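Local structure of phosphoribosylglycinamide synthetase (Anaerococcus prevotii, 4DIM) at residues Arg327-Thr332 against Gly375-Lys380; Thr222-Gly227 against Lys365-Ser370; Gly214-Met219 against Gly227-Leu232; Gly18-Tyr23 against Asn40-Cys45; Asn343-Asp348 against Ile395-Ile400. The protein probably acts as an ATP-dependent ligase of the ATP-grasp family, binding ATP and a divalent metal ion such as manganese. One frame throughout, in Å; residues are numbered along the deposited sequence.

Contact 1: Arg327-Thr332 against Gly375-Lys380; sequences RMIIET and GQIIVK
Gly-375 sits opposite Ile-329 in one of three antiparallel pairs that join strands 375-381 and 323-329, neighbours in the large antiparallel sheet of this ATP-grasp protein. Its carbonyl O takes the N-H of Ile-329 at 2.9 Å, and the same oxygen lies 3.5 Å from Met-328 CA in a CA-H...O contact. Next comes Gln-376, in a non-hydrogen-bonded pair with Met-328, which is present as selenomethionine. With CG between the backbone N and the carbonyl carbon (chi1 69°) and the chain extended beyond it, Gln-376 lies side by side with Met-328; both point the same way, and Met-328 SE is 3.7 Å from Gln-376 OE1. The NE2 of Gln-376 is hydrogen-bonded to Glu-353 on strand 351-356. Ile-377 then pairs with Arg-327 through two nearly straight backbone bonds, Arg-327 N to Ile-377 O and Ile-377 N to Arg-327 O, each 3.0 Å. The guanidinium of Arg-327 leads away from this strand to a salt bridge with Glu-216. Ile-377 and Ile-329 share the other face of the sheet from Met-328 and Gln-376; there Leu-391 and Ile-394 of helix 384-395 pack on Ile-377. The two isoleucines cross at about a right angle: Ile-329 CG1 lies 3.8 Å from Ile-377 CD1, and Ile-329 CD1 is 3.9 Å from Ile-377 CG1.

Contact 2: Thr222-Gly227 against Lys365-Ser370; sequences TAVPVG and KKFENS
Of the two segments, Val-224 and Asn-369 have the nearest CA atoms, 6.6 Å apart, and no hydrogen bond joins the two backbones. On one side is strand 223-230, carrying a classic beta bulge where Val-226 and Gly-227 both face Glu-216; on the other is the irregular loop between strands 363-364 and 375-381. The contact therefore rests on side chains, and it is mainly apolar. Val-224 points toward the loop and meets Phe-367 tip to tip, its CG1 lying 3.7 Å from Phe-367 CZ. Phe-367, whose CG is anti to the backbone N (chi1 -165°), holds its ring out to this methyl. Val-226 crosses the same side chain obliquely from further along the strand, with its CG1 4.0 Å from Phe-367 CE1. Tyr-218, on the neighbouring strand 206-219, also meets the ring of Phe-367, the two planes being steeply inclined at about 80°. The loop is held from within by Asp-372: one carboxylate oxygen accepts the backbone N-H groups of Glu-368 and Asn-369, and the other forms a salt bridge with Lys-365. The second methyl of Val-224, CG2, rests 3.6 Å from the carbonyl O of Glu-368, an oxygen that is also hydrogen-bonded to Ser-220 OG. The CG1 branch of Val-224, anti to its own backbone N (chi1 -176°), also reaches Ser-370, with CG1 4.0 Å from its N.

Contact 3: Gly214-Met219 against Gly227-Leu232; sequences GDETYM and GHYVPL
Gly-214 pairs with Tyr-229, and Glu-216 with Gly-227, across the beta hairpin of strands 206-219 and 223-230. Backbone bonds run both ways in each pair: Gly-214 N gives to Tyr-229 O at 2.9 Å and Tyr-229 N returns to Gly-214 O, while Glu-216 N and Gly-227 N bond to each other's carbonyl oxygens. Between them Asp-215 and His-228 form a non-hydrogen-bonded pair.

The polar side-chain bonds centre on His-228. Its ND1 donates to Gly-214 O at 3.2 Å, so that this oxygen accepts two donors, ND1 and Tyr-229 N, arriving from opposite faces of its carbonyl plane. The same ND1 makes a weak bond to Asp-215 OD1, which lies at the ring edge while its carboxylate is turned almost perpendicular to the ring (89°).

The remaining contacts are CH-pi and packing. Gly-214 CA sits over one face of the Tyr-229 ring in a CH-pi contact, 3.6 Å from the centroid. Glu-216, its carboxylate held by Arg-327, crosses that side chain at about a right angle, its CG 4.0 Å from Tyr-229 CE1. Leu-232 adds its CD1 methyl, 3.6 Å from Gly-214 CA.

Contact 4: Gly18-Tyr23 against Asn40-Cys45; sequences GQLGLY and NAHKPC
The start of helix 20-29 packs Leu-20 and Tyr-23 on Cys-45 of helix 43-48 in the N-terminal domain, with no hydrogen bond between the two segments. Cys-45 is the hub. Its SG, anti to its own carbonyl carbon (chi1 -67°), touches Leu-20 CB at 3.4 Å. Its CB stands over one face of the Tyr-23 ring in a CH-pi contact, 4.3 Å from the centroid and offset toward the rim; SG approaches the same ring obliquely as a sulfur-aromatic contact. Helix 20-29 follows strand 9-13 and leads into the parallel neighbour 32-37, a beta-alpha-beta crossover, and the glycines Gly-16, Gly-18 and Gly-21 are consistent with a Rossmann-type glycine-rich turn at its head. Helix 43-48 comes after the second of these strands, with His-42 at its N-cap position. The CD2 methyl of Leu-20 bridges this helix start, 4.2 Å from Pro-44 CB and 4.3 Å from CE1 at the edge of the His-42 imidazole. That imidazole in turn has Pro-44 CD over one face, 3.4 Å above its plane. Tyr-23 is also fixed at its far end, where its OH is hydrogen-bonded to the carbonyl O of Gly-14 just beyond strand 9-13.

Contact 5: Asn343-Asp348 against Ile395-Ile400; sequences NSNAKD and INNINI
An antiparallel non-hydrogen-bonded pair sets Asn-343 against Ile-398, CA atoms 4.8 Å apart, and beside it Ser-344 N donates to Asn-397 O at 3.0 Å in a nearly straight bond (161°). Ser-344 OG lies 2.9 Å from Asn-397 OD1 and also near Asn-397 O, both at best weak bonds, since one hydroxyl proton cannot serve the two. Asn-345 slants over Asn-397, their amide planes 75° apart, and brings its OD1 to 3.1 Å from Asn-397 CB. Both amides have firmer partners at the end of helix 384-395: Asn-345 ND2 bonds to Ile-394 O, and Asn-397 ND2 to Val-393 O. The Ile-398 CD1 methyl rests 3.4 Å from Asn-343 OD1 and 3.5 Å from Asn-345 ND2, two atoms that are themselves weakly hydrogen-bonded. Asn-343 has its CG anti to the backbone N (chi1 180°); its OD1 accepts the backbone N-H of Asn-345 at 3.1 Å, from above the plane of the amide. On the opposite segment Ile-398 N returns to Ile-395 O. The contact thus joins two turns at the protein surface: an Asx turn where strand 336-343 gives out, and a type I beta turn from Ile-395 to Ile-398 leading from helix 384-395 into strand 398-402 of the same small antiparallel sheet.

How the contacts relate
Contacts 1, 2 and 3 meet on one antiparallel sheet, their centres 12 to 13 Å apart. Contacts 2 and 3 share Gly-227 and strand 223-230, and Val-224 N probably hydrogen-bonds to Tyr-218 O at 2.7 Å. Strand 323-329 continues the sheet into contact 1, where Met-328 N lies 2.9 Å from Val-226 O and Glu-331 O 2.7 Å from Phe-367 N. Contact 5 adjoins contact 1 from the helix-covered face: Ile-395 CD1 packs 3.4 Å from Ile-377 CD1. Contact 4 stands apart in the N-terminal parallel-sheet domain, its nearest atoms about 7 Å from contact 1 and about 16 Å from contact 5. None of the five contacts includes a ligand or metal ion, so none can be tied to an active site here.

Contact 1: Arg327-Thr332 against Gly375-Lys380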
# COMPACT_ATOMS: atom_id res chain seq x y z
N ARG A 327 12.52 8.09 0.31
CA ARG A 327 12.67 8.01 1.75
C ARG A 327 11.96 9.12 2.47
O ARG A 327 12.07 10.29 2.09
CB ARG A 327 14.16 8.08 2.08
CG ARG A 327 14.84 6.76 1.94
CD ARG A 327 16.20 6.82 2.56
NE ARG A 327 16.93 5.60 2.25
CZ ARG A 327 18.24 5.49 2.19
NH1 ARG A 327 19.03 6.54 2.43
NH2 ARG A 327 18.79 4.32 1.87
N MSE A 328 11.32 8.76 3.60
CA MSE A 328 10.73 9.74 4.50
C MSE A 328 11.85 10.41 5.29
O MSE A 328 12.78 9.72 5.71
CB MSE A 328 9.72 9.12 5.47
CG MSE A 328 8.58 8.32 4.79
SE MSE A 328 7.55 9.19 3.27
CE MSE A 328 8.27 8.17 1.71
N ILE A 329 11.77 11.74 5.47
CA ILE A 329 12.66 12.52 6.34
C ILE A 329 12.09 12.40 7.74
O ILE A 329 10.92 12.71 7.94
CB ILE A 329 12.82 14.01 5.92
CG1 ILE A 329 13.33 14.14 4.47
CG2 ILE A 329 13.78 14.71 6.90
CD1 ILE A 329 13.28 15.55 3.97
N ILE A 330 12.88 11.94 8.71
CA ILE A 330 12.41 11.76 10.08
C ILE A 330 13.39 12.33 11.08
O ILE A 330 14.56 12.57 10.74
CB ILE A 330 12.14 10.24 10.36
CG1 ILE A 330 13.42 9.39 10.20
CG2 ILE A 330 11.02 9.70 9.45
CD1 ILE A 330 13.39 8.16 10.93
N GLU A 331 12.92 12.57 12.32
CA GLU A 331 13.76 13.04 13.44
C GLU A 331 13.72 11.97 14.51
O GLU A 331 12.64 11.52 14.89
CB GLU A 331 13.30 14.41 13.97
CG GLU A 331 14.13 14.93 15.13
CD GLU A 331 15.60 15.14 14.87
OE1 GLU A 331 15.93 15.97 13.98
OE2 GLU A 331 16.43 14.52 15.57
N THR A 332 14.89 11.54 14.99
CA THR A 332 15.01 10.44 15.95
C THR A 332 15.55 10.80 17.33
O THR A 332 15.31 10.03 18.26
CB THR A 332 15.91 9.38 15.34
OG1 THR A 332 17.04 10.07 14.76
CG2 THR A 332 15.19 8.55 14.27
N GLY A 375 9.12 15.20 6.01
CA GLY A 375 9.00 15.35 4.57
C GLY A 375 9.35 14.07 3.86
O GLY A 375 9.36 13.00 4.47
N GLN A 376 9.68 14.20 2.58
CA GLN A 376 10.10 13.07 1.76
C GLN A 376 10.95 13.51 0.61
O GLN A 376 10.80 14.63 0.10
CB GLN A 376 8.89 12.29 1.24
CG GLN A 376 8.06 13.04 0.20
CD GLN A 376 6.75 12.37 -0.05
OE1 GLN A 376 6.24 11.59 0.74
NE2 GLN A 376 6.12 12.74 -1.11
N ILE A 377 11.83 12.60 0.19
CA ILE A 377 12.79 12.76 -0.88
C ILE A 377 12.62 11.63 -1.87
O ILE A 377 12.59 10.47 -1.47
CB ILE A 377 14.25 12.73 -0.33
CG1 ILE A 377 14.50 13.86 0.71
CG2 ILE A 377 15.28 12.81 -1.48
CD1 ILE A 377 15.70 13.63 1.55
N ILE A 378 12.62 11.97 -3.17
CA ILE A 378 12.59 10.99 -4.23
C ILE A 378 13.71 11.31 -5.22
O ILE A 378 13.80 12.42 -5.73
CB ILE A 378 11.24 10.83 -4.95
CG1 ILE A 378 10.09 10.81 -3.98
CG2 ILE A 378 11.27 9.53 -5.81
CD1 ILE A 378 8.81 10.88 -4.61
N VAL A 379 14.52 10.30 -5.51
CA VAL A 379 15.61 10.37 -6.48
C VAL A 379 15.49 9.18 -7.44
O VAL A 379 14.82 8.18 -7.13
CB VAL A 379 16.98 10.43 -5.84
CG1 VAL A 379 17.06 11.61 -4.88
CG2 VAL A 379 17.33 9.12 -5.13
N LYS A 380 16.09 9.37 -8.64
CA LYS A 380 16.20 8.41 -9.74
C LYS A 380 17.65 8.46 -10.25
O LYS A 380 18.24 9.54 -10.21
CB LYS A 380 15.17 8.70 -10.88
CG LYS A 380 15.33 10.04 -11.60
CD LYS A 380 14.33 10.15 -12.73
CE LYS A 380 14.23 11.49 -13.43
NZ LYS A 380 15.54 11.95 -14.00

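Contact 2: Thr222-Gly227 against Lys365-Ser370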
# COMPACT_ATOMS: atom_id res chain seq x y z
N THR A 222 6.22 -0.77 16.41
CA THR A 222 6.12 -1.73 15.33
C THR A 222 7.18 -1.27 14.34
O THR A 222 7.88 -0.30 14.62
CB THR A 222 4.69 -1.81 14.75
OG1 THR A 222 4.63 -2.94 13.87
CG2 THR A 222 4.25 -0.54 13.98
N ALA A 223 7.28 -1.95 13.19
CA ALA A 223 8.20 -1.55 12.13
C ALA A 223 7.47 -0.57 11.23
O ALA A 223 6.48 -0.95 10.59
CB ALA A 223 8.69 -2.76 11.34
N VAL A 224 7.89 0.71 11.23
CA VAL A 224 7.24 1.73 10.42
C VAL A 224 7.87 1.78 9.01
O VAL A 224 9.09 1.87 8.90
CB VAL A 224 7.28 3.14 11.08
CG1 VAL A 224 6.49 4.16 10.23
CG2 VAL A 224 6.73 3.09 12.50
N PRO A 225 7.08 1.76 7.93
CA PRO A 225 7.70 1.90 6.59
C PRO A 225 8.24 3.31 6.41
O PRO A 225 7.52 4.26 6.65
CB PRO A 225 6.53 1.60 5.60
CG PRO A 225 5.40 1.05 6.48
CD PRO A 225 5.61 1.65 7.84
N VAL A 226 9.53 3.45 6.07
CA VAL A 226 10.19 4.76 5.89
C VAL A 226 10.92 4.91 4.54
O VAL A 226 11.48 5.97 4.26
CB VAL A 226 11.15 5.06 7.04
CG1 VAL A 226 10.42 5.01 8.37
CG2 VAL A 226 12.33 4.11 7.04
N GLY A 227 10.90 3.88 3.71
CA GLY A 227 11.52 3.98 2.41
C GLY A 227 11.16 2.85 1.48
O GLY A 227 10.78 1.74 1.90
N LYS A 365 8.05 15.90 16.40
CA LYS A 365 7.97 14.84 17.40
C LYS A 365 8.96 13.73 17.09
O LYS A 365 8.88 13.16 16.00
CB LYS A 365 6.54 14.26 17.45
CG LYS A 365 5.56 15.03 18.32
CD LYS A 365 4.12 14.50 18.18
CE LYS A 365 3.87 13.13 18.80
NZ LYS A 365 3.13 12.21 17.87
N LYS A 366 9.85 13.39 18.06
CA LYS A 366 10.79 12.27 17.96
C LYS A 366 10.02 11.08 17.38
O LYS A 366 9.06 10.60 17.99
CB LYS A 366 11.39 11.94 19.34
CG LYS A 366 12.47 10.86 19.33
CD LYS A 366 12.17 9.75 20.35
CE LYS A 366 13.25 8.70 20.44
NZ LYS A 366 14.44 9.15 21.24
N PHE A 367 10.38 10.69 16.15
CA PHE A 367 9.70 9.70 15.33
C PHE A 367 9.28 8.42 16.05
O PHE A 367 10.11 7.71 16.62
CB PHE A 367 10.55 9.31 14.12
CG PHE A 367 9.78 8.58 13.06
CD1 PHE A 367 9.98 7.22 12.85
CD2 PHE A 367 8.89 9.24 12.23
CE1 PHE A 367 9.29 6.55 11.85
CE2 PHE A 367 8.21 8.57 11.22
CZ PHE A 367 8.40 7.22 11.05
N GLU A 368 7.97 8.15 15.96
CA GLU A 368 7.29 6.98 16.52
C GLU A 368 6.28 6.41 15.48
O GLU A 368 6.22 5.19 15.35
CB GLU A 368 6.62 7.29 17.90
CG GLU A 368 6.01 8.68 18.08
CD GLU A 368 5.76 9.13 19.51
OE1 GLU A 368 5.30 8.30 20.33
OE2 GLU A 368 6.00 10.33 19.80
N ASN A 369 5.52 7.27 14.74
CA ASN A 369 4.59 6.81 13.70
C ASN A 369 4.74 7.64 12.42
O ASN A 369 5.39 8.67 12.40
CB ASN A 369 3.14 6.86 14.19
CG ASN A 369 2.58 8.24 14.45
OD1 ASN A 369 2.08 8.90 13.54
ND2 ASN A 369 2.61 8.69 15.71
N SER A 370 4.10 7.17 11.35
CA SER A 370 4.14 7.77 10.01
C SER A 370 3.73 9.26 9.93
O SER A 370 4.20 9.97 9.04
CB SER A 370 3.23 6.97 9.08
OG SER A 370 2.04 6.56 9.74

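Contact 3: Gly214-Met219 against Gly227-Leu232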
# COMPACT_ATOMS: atom_id res chain seq x y z
N GLY A 214 11.74 -2.85 -2.83
CA GLY A 214 12.36 -2.95 -1.53
C GLY A 214 11.62 -2.11 -0.53
O GLY A 214 11.02 -1.10 -0.90
N ASP A 215 11.61 -2.56 0.73
CA ASP A 215 10.89 -1.91 1.81
C ASP A 215 11.84 -1.55 2.96
O ASP A 215 12.25 -2.43 3.71
CB ASP A 215 9.77 -2.86 2.32
CG ASP A 215 8.60 -3.15 1.35
OD1 ASP A 215 8.53 -2.51 0.25
OD2 ASP A 215 7.72 -3.99 1.71
N GLU A 216 12.21 -0.26 3.08
CA GLU A 216 13.05 0.23 4.21
C GLU A 216 12.14 0.55 5.40
O GLU A 216 11.02 1.05 5.22
CB GLU A 216 13.89 1.43 3.82
CG GLU A 216 14.98 1.07 2.84
CD GLU A 216 15.73 2.26 2.27
OE1 GLU A 216 15.25 3.40 2.46
OE2 GLU A 216 16.80 2.06 1.64
N THR A 217 12.57 0.20 6.59
CA THR A 217 11.69 0.37 7.74
C THR A 217 12.46 0.95 8.97
O THR A 217 13.69 0.94 9.02
CB THR A 217 11.04 -1.03 7.99
OG1 THR A 217 9.72 -0.88 8.51
CG2 THR A 217 11.88 -1.94 8.84
N TYR A 218 11.69 1.55 9.91
CA TYR A 218 12.21 2.11 11.16
C TYR A 218 11.48 1.46 12.31
O TYR A 218 10.25 1.53 12.37
CB TYR A 218 12.06 3.64 11.24
CG TYR A 218 12.75 4.24 12.45
CD1 TYR A 218 14.10 4.55 12.43
CD2 TYR A 218 12.05 4.44 13.64
CE1 TYR A 218 14.74 5.08 13.55
CE2 TYR A 218 12.68 4.96 14.77
CZ TYR A 218 14.03 5.28 14.73
OH TYR A 218 14.69 5.81 15.83
N MSE A 219 12.23 0.83 13.23
CA MSE A 219 11.68 0.14 14.40
C MSE A 219 11.62 1.08 15.61
O MSE A 219 12.65 1.63 16.04
CB MSE A 219 12.53 -1.10 14.75
CG MSE A 219 11.99 -1.93 15.94
SE MSE A 219 10.12 -2.46 15.80
CE MSE A 219 10.31 -3.89 14.53
N GLY A 227 10.90 3.88 3.71
CA GLY A 227 11.52 3.98 2.41
C GLY A 227 11.16 2.85 1.48
O GLY A 227 10.78 1.74 1.90
N HIS A 228 11.25 3.15 0.18
CA HIS A 228 10.98 2.20 -0.88
C HIS A 228 12.01 2.40 -1.96
O HIS A 228 12.58 3.49 -2.07
CB HIS A 228 9.55 2.32 -1.42
CG HIS A 228 8.52 1.86 -0.45
ND1 HIS A 228 8.34 0.52 -0.16
CD2 HIS A 228 7.68 2.58 0.33
CE1 HIS A 228 7.39 0.47 0.74
NE2 HIS A 228 6.99 1.68 1.08
N TYR A 229 12.27 1.34 -2.73
CA TYR A 229 13.21 1.46 -3.82
C TYR A 229 12.98 0.42 -4.86
O TYR A 229 12.44 -0.63 -4.61
CB TYR A 229 14.67 1.39 -3.33
CG TYR A 229 15.04 0.12 -2.61
CD1 TYR A 229 14.98 0.04 -1.22
CD2 TYR A 229 15.54 -0.98 -3.31
CE1 TYR A 229 15.34 -1.13 -0.54
CE2 TYR A 229 15.93 -2.14 -2.65
CZ TYR A 229 15.85 -2.21 -1.26
OH TYR A 229 16.12 -3.37 -0.58
N VAL A 230 13.49 0.72 -6.03
CA VAL A 230 13.53 -0.17 -7.18
C VAL A 230 14.91 -0.00 -7.75
O VAL A 230 15.49 1.08 -7.66
CB VAL A 230 12.42 0.04 -8.24
CG1 VAL A 230 11.07 -0.44 -7.72
CG2 VAL A 230 12.35 1.49 -8.72
N PRO A 231 15.52 -1.08 -8.25
CA PRO A 231 15.02 -2.46 -8.32
C PRO A 231 15.37 -3.21 -7.05
O PRO A 231 16.28 -2.83 -6.30
CB PRO A 231 15.75 -3.00 -9.54
CG PRO A 231 17.12 -2.37 -9.42
CD PRO A 231 16.90 -1.00 -8.78
N LEU A 232 14.63 -4.28 -6.82
CA LEU A 232 14.85 -5.16 -5.66
C LEU A 232 16.09 -5.99 -5.92
O LEU A 232 16.23 -6.55 -7.02
CB LEU A 232 13.60 -6.06 -5.48
CG LEU A 232 13.57 -6.92 -4.26
CD1 LEU A 232 13.50 -6.06 -2.97
CD2 LEU A 232 12.46 -7.94 -4.36

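Contact 4: Gly18-Tyr23 against Asn40-Cys45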
# COMPACT_ATOMS: atom_id res chain seq x y z
N GLY A 18 -0.82 12.29 1.46
CA GLY A 18 -0.41 11.17 0.62
C GLY A 18 -1.31 10.88 -0.56
O GLY A 18 -1.14 9.83 -1.18
N GLN A 19 -2.27 11.76 -0.91
CA GLN A 19 -3.17 11.48 -2.03
C GLN A 19 -3.26 12.60 -3.05
O GLN A 19 -4.04 12.45 -3.99
CB GLN A 19 -4.53 11.18 -1.48
CG GLN A 19 -4.47 9.92 -0.61
CD GLN A 19 -5.82 9.56 -0.14
OE1 GLN A 19 -6.18 9.92 1.01
NE2 GLN A 19 -6.61 8.92 -1.07
N LEU A 20 -2.34 13.61 -3.00
CA LEU A 20 -2.39 14.73 -3.93
C LEU A 20 -1.95 14.41 -5.36
O LEU A 20 -2.21 15.22 -6.24
CB LEU A 20 -1.66 15.99 -3.41
CG LEU A 20 -0.16 16.04 -3.13
CD1 LEU A 20 0.72 15.80 -4.42
CD2 LEU A 20 0.20 17.42 -2.54
N GLY A 21 -1.32 13.27 -5.59
CA GLY A 21 -0.84 12.89 -6.91
C GLY A 21 -1.95 12.57 -7.88
O GLY A 21 -1.89 12.90 -9.07
N LEU A 22 -2.97 11.93 -7.36
CA LEU A 22 -4.12 11.59 -8.15
C LEU A 22 -4.98 12.82 -8.43
O LEU A 22 -5.57 12.92 -9.51
CB LEU A 22 -4.87 10.51 -7.43
CG LEU A 22 -6.01 9.89 -8.11
CD1 LEU A 22 -5.58 9.20 -9.39
CD2 LEU A 22 -6.63 8.92 -7.20
N TYR A 23 -5.03 13.78 -7.49
CA TYR A 23 -5.73 15.05 -7.69
C TYR A 23 -5.01 15.88 -8.75
O TYR A 23 -5.63 16.53 -9.58
CB TYR A 23 -5.84 15.85 -6.37
CG TYR A 23 -6.90 15.33 -5.43
CD1 TYR A 23 -8.22 15.76 -5.52
CD2 TYR A 23 -6.58 14.42 -4.43
CE1 TYR A 23 -9.21 15.27 -4.66
CE2 TYR A 23 -7.56 13.93 -3.56
CZ TYR A 23 -8.87 14.39 -3.66
OH TYR A 23 -9.86 13.89 -2.85
N ASN A 40 -11.78 18.17 8.06
CA ASN A 40 -10.38 18.59 8.06
C ASN A 40 -9.52 17.59 7.28
O ASN A 40 -9.35 16.43 7.69
CB ASN A 40 -9.90 18.75 9.52
CG ASN A 40 -10.88 19.50 10.44
OD1 ASN A 40 -11.17 19.04 11.55
ND2 ASN A 40 -11.42 20.65 10.00
N ALA A 41 -9.02 18.04 6.10
CA ALA A 41 -8.20 17.23 5.18
C ALA A 41 -7.03 18.07 4.65
O ALA A 41 -6.85 19.22 5.08
CB ALA A 41 -9.06 16.74 4.04
N HIS A 42 -6.24 17.52 3.72
CA HIS A 42 -5.08 18.24 3.18
C HIS A 42 -5.52 19.42 2.29
O HIS A 42 -6.28 19.20 1.35
CB HIS A 42 -4.20 17.28 2.39
CG HIS A 42 -2.77 17.68 2.38
ND1 HIS A 42 -2.09 17.89 1.19
CD2 HIS A 42 -1.92 17.85 3.41
CE1 HIS A 42 -0.84 18.18 1.54
NE2 HIS A 42 -0.70 18.18 2.87
N LYS A 43 -5.02 20.65 2.57
CA LYS A 43 -5.38 21.87 1.84
C LYS A 43 -4.93 21.82 0.34
O LYS A 43 -5.81 21.98 -0.52
CB LYS A 43 -4.82 23.12 2.55
CG LYS A 43 -5.51 23.41 3.90
CD LYS A 43 -4.79 24.51 4.71
CE LYS A 43 -4.85 24.34 6.21
NZ LYS A 43 -6.13 24.81 6.80
N PRO A 44 -3.65 21.51 -0.02
CA PRO A 44 -3.28 21.40 -1.46
C PRO A 44 -4.14 20.42 -2.28
O PRO A 44 -4.34 20.67 -3.47
CB PRO A 44 -1.83 20.94 -1.42
CG PRO A 44 -1.32 21.37 -0.12
CD PRO A 44 -2.47 21.34 0.84
N CYS A 45 -4.66 19.32 -1.67
CA CYS A 45 -5.59 18.39 -2.35
C CYS A 45 -6.91 19.13 -2.60
O CYS A 45 -7.45 19.07 -3.71
CB CYS A 45 -5.82 17.11 -1.54
SG CYS A 45 -4.37 16.03 -1.36

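Contact 5: Asn343-Asp348 against Ile395-Ile400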
# COMPACT_ATOMS: atom_id res chain seq x y z
N ASN A 343 17.09 24.00 3.11
CA ASN A 343 17.47 23.10 2.02
C ASN A 343 18.50 23.80 1.15
O ASN A 343 18.13 24.60 0.28
CB ASN A 343 16.24 22.68 1.19
CG ASN A 343 16.58 21.75 0.05
OD1 ASN A 343 17.69 21.25 -0.08
ND2 ASN A 343 15.64 21.52 -0.83
N SER A 344 19.79 23.47 1.35
CA SER A 344 20.87 24.08 0.59
C SER A 344 21.23 23.29 -0.69
O SER A 344 22.26 23.56 -1.30
CB SER A 344 22.11 24.25 1.48
OG SER A 344 22.69 23.05 1.95
N ASN A 345 20.34 22.37 -1.13
CA ASN A 345 20.60 21.55 -2.32
C ASN A 345 20.29 22.26 -3.61
O ASN A 345 19.29 22.96 -3.72
CB ASN A 345 19.76 20.27 -2.30
CG ASN A 345 20.18 19.37 -1.18
OD1 ASN A 345 21.33 18.97 -1.14
ND2 ASN A 345 19.29 19.07 -0.25
N ALA A 346 21.09 21.96 -4.63
CA ALA A 346 20.94 22.55 -5.96
C ALA A 346 19.89 21.81 -6.83
O ALA A 346 19.64 20.62 -6.65
CB ALA A 346 22.29 22.53 -6.68
N LYS A 347 19.34 22.56 -7.82
CA LYS A 347 18.38 22.07 -8.83
C LYS A 347 18.99 20.90 -9.61
O LYS A 347 20.09 21.03 -10.15
CB LYS A 347 18.01 23.19 -9.83
CG LYS A 347 17.18 24.32 -9.20
CD LYS A 347 17.88 25.69 -9.26
CE LYS A 347 17.14 26.75 -8.48
NZ LYS A 347 17.43 26.70 -7.02
N ASP A 348 18.29 19.75 -9.63
CA ASP A 348 18.78 18.52 -10.25
C ASP A 348 17.61 17.70 -10.79
O ASP A 348 16.67 17.41 -10.04
CB ASP A 348 19.56 17.74 -9.19
CG ASP A 348 20.30 16.49 -9.61
OD1 ASP A 348 20.19 16.09 -10.80
OD2 ASP A 348 21.01 15.90 -8.76
N ILE A 395 20.02 14.87 2.26
CA ILE A 395 19.75 14.90 3.71
C ILE A 395 20.79 15.68 4.50
O ILE A 395 20.45 16.33 5.50
CB ILE A 395 19.71 13.43 4.24
CG1 ILE A 395 18.42 12.75 3.83
CG2 ILE A 395 19.91 13.34 5.75
CD1 ILE A 395 17.17 13.18 4.64
N ASN A 396 22.07 15.51 4.14
CA ASN A 396 23.18 16.20 4.82
C ASN A 396 23.15 17.71 4.54
O ASN A 396 23.82 18.46 5.23
CB ASN A 396 24.55 15.61 4.43
CG ASN A 396 24.86 14.24 4.94
OD1 ASN A 396 24.04 13.57 5.57
ND2 ASN A 396 26.10 13.82 4.74
N ASN A 397 22.36 18.16 3.53
CA ASN A 397 22.12 19.56 3.16
C ASN A 397 20.68 19.98 3.50
O ASN A 397 20.20 20.96 2.93
CB ASN A 397 22.42 19.76 1.67
CG ASN A 397 23.90 19.85 1.36
OD1 ASN A 397 24.55 20.88 1.63
ND2 ASN A 397 24.49 18.76 0.85
N ILE A 398 20.03 19.28 4.46
CA ILE A 398 18.69 19.59 4.99
C ILE A 398 18.87 19.91 6.48
O ILE A 398 19.24 19.00 7.22
CB ILE A 398 17.62 18.43 4.81
CG1 ILE A 398 17.30 18.07 3.32
CG2 ILE A 398 16.30 18.75 5.61
CD1 ILE A 398 17.15 19.11 2.48
N ASN A 399 18.60 21.15 6.92
CA ASN A 399 18.75 21.54 8.33
C ASN A 399 17.40 21.92 8.94
O ASN A 399 16.74 22.85 8.46
CB ASN A 399 19.74 22.69 8.48
CG ASN A 399 20.31 22.89 9.88
OD1 ASN A 399 19.95 22.20 10.85
ND2 ASN A 399 21.22 23.86 10.02
N ILE A 400 16.98 21.21 9.99
CA ILE A 400 15.74 21.51 10.69
C ILE A 400 16.09 22.35 11.93
O ILE A 400 16.79 21.86 12.82
CB ILE A 400 14.99 20.22 11.05
CG1 ILE A 400 14.74 19.35 9.78
CG2 ILE A 400 13.68 20.58 11.71
CD1 ILE A 400 14.47 17.91 10.07